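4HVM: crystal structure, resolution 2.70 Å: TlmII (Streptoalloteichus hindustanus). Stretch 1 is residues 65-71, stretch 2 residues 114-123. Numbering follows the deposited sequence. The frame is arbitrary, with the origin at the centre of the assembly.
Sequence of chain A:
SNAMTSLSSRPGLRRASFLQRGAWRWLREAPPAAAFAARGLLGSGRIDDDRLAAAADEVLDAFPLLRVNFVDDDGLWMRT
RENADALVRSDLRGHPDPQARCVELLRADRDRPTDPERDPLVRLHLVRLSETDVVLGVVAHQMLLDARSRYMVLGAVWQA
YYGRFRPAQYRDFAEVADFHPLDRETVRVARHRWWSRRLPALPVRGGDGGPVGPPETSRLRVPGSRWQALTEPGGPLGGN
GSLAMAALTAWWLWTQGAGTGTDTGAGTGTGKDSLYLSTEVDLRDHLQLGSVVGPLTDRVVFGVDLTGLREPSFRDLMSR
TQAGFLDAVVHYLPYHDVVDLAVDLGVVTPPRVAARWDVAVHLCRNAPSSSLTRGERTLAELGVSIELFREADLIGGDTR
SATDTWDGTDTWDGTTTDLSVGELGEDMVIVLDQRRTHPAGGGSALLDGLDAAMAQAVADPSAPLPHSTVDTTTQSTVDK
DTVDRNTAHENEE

Stretch 1 65-71: LLRVNFV
Stretch 2, residues 114-123: TDPERDPLVR

The two stretches meet in a mixed contact: the amide of Asn 69 and the backbone of Phe 70 bind carbonyls of a loop, two waters fill the gap beside them, and small apolar contacts complete it. They run antiparallel. The CA atoms of Leu 66 and Val 122 lie 5.7 Å apart, those of Phe 70 and Glu 117 4.9 Å.

Residues 68-71 are extended, with Val 68 at -103/132, Asn 69 at -112/163 and Phe 70 at -111/145. Stretch 2 is loop until the strand begins at Val 122 (-130/106). Its turn is folded on Asp 115, whose O accepts from Arg 118 N (3.2 Å) and Asp 119 N (2.9 Å). Asp 119 OD2 in return accepts from Asp 115 N at 2.7 Å. Arg 118 NE forms a salt bridge with Asp 115 OD2, also at 2.7 Å.

Asn 69 points toward this turn, with chi1 m and chi2 93°. Asn 69 ND2 donates to Asp 119 O at 2.6 Å and weakly to Pro 116 O at 3.3 Å. An amide suits this buried place, because its NH2 group can serve two carbonyls. Pro 116 O also accepts from Phe 70 N at 2.9 Å.

Further along, water replaces direct backbone pairing. Water 1 can donate to Leu 66 O (2.6 Å) and accepts from Val 122 N (3.1 Å). Water 2 accepts from Leu 121 N at 2.6 Å and can donate to Leu 66 O (3.0 Å) and Val 68 O (3.1 Å).

Leu 121 (m, t) points toward stretch 1, and its CD1 meets the ring edge of Phe 70 (chi1 m, chi2 -83°) at CD2, 3.7 Å away. Leu 66 (m, t) places CD2 3.9 Å from CG1 of Val 122 (t). These apolar side chains are buried, and the contact covers 421 Å² in all.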

# COMPACT_ATOMS: atom_id res chain seq x y z
N LEU A 65 -4.24 -18.51 -5.65
CA LEU A 65 -4.46 -17.10 -5.93
C LEU A 65 -3.27 -16.49 -6.66
O LEU A 65 -3.42 -15.62 -7.51
CB LEU A 65 -4.72 -16.32 -4.64
CG LEU A 65 -4.81 -14.80 -4.78
CD1 LEU A 65 -5.98 -14.41 -5.65
CD2 LEU A 65 -4.89 -14.13 -3.43
N LEU A 66 -2.07 -16.96 -6.32
CA LEU A 66 -0.86 -16.45 -6.93
C LEU A 66 -0.79 -16.81 -8.41
O LEU A 66 -0.12 -16.14 -9.19
CB LEU A 66 0.37 -16.99 -6.20
CG LEU A 66 0.43 -16.73 -4.70
CD1 LEU A 66 1.68 -17.34 -4.10
CD2 LEU A 66 0.36 -15.24 -4.41
N ARG A 67 -1.49 -17.88 -8.79
CA ARG A 67 -1.49 -18.35 -10.17
C ARG A 67 -2.75 -17.90 -10.90
O ARG A 67 -3.25 -18.60 -11.78
CB ARG A 67 -1.39 -19.87 -10.20
CG ARG A 67 -0.06 -20.41 -9.70
CD ARG A 67 -0.03 -21.93 -9.66
NE ARG A 67 -0.70 -22.47 -8.48
CZ ARG A 67 -1.83 -23.18 -8.51
NH1 ARG A 67 -2.42 -23.44 -9.67
NH2 ARG A 67 -2.36 -23.62 -7.38
N VAL A 68 -3.27 -16.73 -10.53
CA VAL A 68 -4.53 -16.26 -11.09
C VAL A 68 -4.36 -15.18 -12.16
O VAL A 68 -3.61 -14.22 -11.98
CB VAL A 68 -5.47 -15.75 -9.97
CG1 VAL A 68 -6.50 -14.77 -10.51
CG2 VAL A 68 -6.15 -16.93 -9.28
N ASN A 69 -5.05 -15.37 -13.28
CA ASN A 69 -5.15 -14.34 -14.31
C ASN A 69 -6.58 -13.82 -14.37
O ASN A 69 -7.50 -14.46 -13.85
CB ASN A 69 -4.72 -14.89 -15.66
CG ASN A 69 -3.24 -15.19 -15.73
OD1 ASN A 69 -2.80 -16.32 -15.47
ND2 ASN A 69 -2.45 -14.18 -16.07
N PHE A 70 -6.77 -12.67 -15.00
CA PHE A 70 -8.09 -12.04 -15.04
C PHE A 70 -8.70 -12.07 -16.43
O PHE A 70 -8.00 -11.95 -17.43
CB PHE A 70 -8.02 -10.61 -14.51
CG PHE A 70 -7.66 -10.52 -13.06
CD1 PHE A 70 -8.64 -10.67 -12.09
CD2 PHE A 70 -6.35 -10.30 -12.67
CE1 PHE A 70 -8.31 -10.60 -10.75
CE2 PHE A 70 -6.02 -10.23 -11.33
CZ PHE A 70 -7.00 -10.38 -10.37
N VAL A 71 -10.02 -12.22 -16.48
CA VAL A 71 -10.74 -12.24 -17.74
C VAL A 71 -11.81 -11.16 -17.75
O VAL A 71 -12.83 -11.28 -17.06
CB VAL A 71 -11.40 -13.61 -18.00
CG1 VAL A 71 -12.19 -13.57 -19.29
CG2 VAL A 71 -10.35 -14.71 -18.03
N THR A 114 2.96 -6.32 -18.18
CA THR A 114 2.45 -7.66 -17.97
C THR A 114 1.00 -7.79 -18.43
O THR A 114 0.15 -7.00 -18.04
CB THR A 114 2.53 -8.05 -16.47
OG1 THR A 114 3.82 -7.70 -15.95
CG2 THR A 114 2.30 -9.53 -16.28
N ASP A 115 0.74 -8.79 -19.27
CA ASP A 115 -0.62 -9.09 -19.71
C ASP A 115 -1.38 -9.81 -18.59
O ASP A 115 -1.09 -10.96 -18.27
CB ASP A 115 -0.61 -9.96 -20.96
CG ASP A 115 -1.96 -10.04 -21.64
OD1 ASP A 115 -2.95 -9.50 -21.11
OD2 ASP A 115 -2.03 -10.66 -22.73
N PRO A 116 -2.35 -9.12 -17.98
CA PRO A 116 -3.04 -9.66 -16.81
C PRO A 116 -3.91 -10.87 -17.13
O PRO A 116 -4.42 -11.50 -16.20
CB PRO A 116 -3.92 -8.50 -16.35
CG PRO A 116 -4.16 -7.71 -17.60
CD PRO A 116 -2.89 -7.81 -18.38
N GLU A 117 -4.08 -11.20 -18.40
CA GLU A 117 -4.94 -12.31 -18.78
C GLU A 117 -4.14 -13.54 -19.21
O GLU A 117 -4.71 -14.60 -19.47
CB GLU A 117 -5.90 -11.89 -19.90
CG GLU A 117 -5.22 -11.64 -21.24
CD GLU A 117 -6.09 -10.87 -22.21
OE1 GLU A 117 -7.30 -10.72 -21.94
OE2 GLU A 117 -5.56 -10.39 -23.24
N ARG A 118 -2.81 -13.40 -19.29
CA ARG A 118 -1.96 -14.49 -19.75
C ARG A 118 -0.74 -14.73 -18.86
O ARG A 118 -0.45 -15.87 -18.50
CB ARG A 118 -1.49 -14.24 -21.18
CG ARG A 118 -2.60 -14.23 -22.22
CD ARG A 118 -2.03 -14.12 -23.63
NE ARG A 118 -1.13 -12.98 -23.76
CZ ARG A 118 -0.52 -12.63 -24.88
NH1 ARG A 118 -0.71 -13.32 -26.00
NH2 ARG A 118 0.29 -11.57 -24.90
N ASP A 119 -0.04 -13.66 -18.50
CA ASP A 119 1.23 -13.77 -17.80
C ASP A 119 1.08 -13.94 -16.29
O ASP A 119 0.07 -13.52 -15.72
CB ASP A 119 2.10 -12.55 -18.10
CG ASP A 119 2.11 -12.19 -19.57
OD1 ASP A 119 2.01 -13.11 -20.42
OD2 ASP A 119 2.23 -10.99 -19.88
N PRO A 120 2.08 -14.55 -15.65
CA PRO A 120 2.10 -14.63 -14.18
C PRO A 120 2.12 -13.25 -13.54
O PRO A 120 2.96 -12.42 -13.89
CB PRO A 120 3.40 -15.38 -13.88
CG PRO A 120 4.22 -15.29 -15.14
CD PRO A 120 3.22 -15.28 -16.24
N LEU A 121 1.20 -13.01 -12.61
CA LEU A 121 1.05 -11.70 -11.98
C LEU A 121 1.74 -11.63 -10.61
O LEU A 121 1.76 -10.57 -9.97
CB LEU A 121 -0.43 -11.32 -11.86
CG LEU A 121 -1.21 -11.29 -13.16
CD1 LEU A 121 -2.66 -10.90 -12.91
CD2 LEU A 121 -0.56 -10.32 -14.14
N VAL A 122 2.29 -12.75 -10.17
CA VAL A 122 3.07 -12.80 -8.95
C VAL A 122 4.39 -13.51 -9.22
O VAL A 122 4.43 -14.72 -9.38
CB VAL A 122 2.33 -13.53 -7.82
CG1 VAL A 122 3.24 -13.68 -6.60
CG2 VAL A 122 1.06 -12.78 -7.45
N ARG A 123 5.47 -12.73 -9.30
CA ARG A 123 6.79 -13.27 -9.59
C ARG A 123 7.66 -13.31 -8.34
O ARG A 123 7.81 -12.31 -7.65
CB ARG A 123 7.47 -12.45 -10.69
CG ARG A 123 6.76 -12.53 -12.03
CD ARG A 123 7.23 -11.44 -12.98
NE ARG A 123 6.09 -10.72 -13.54
CZ ARG A 123 5.98 -9.40 -13.58
NH1 ARG A 123 6.95 -8.64 -13.09
NH2 ARG A 123 4.90 -8.84 -14.11
O HOH W 1 2.02 -15.79 -10.58
O HOH W 2 -0.60 -14.69 -11.72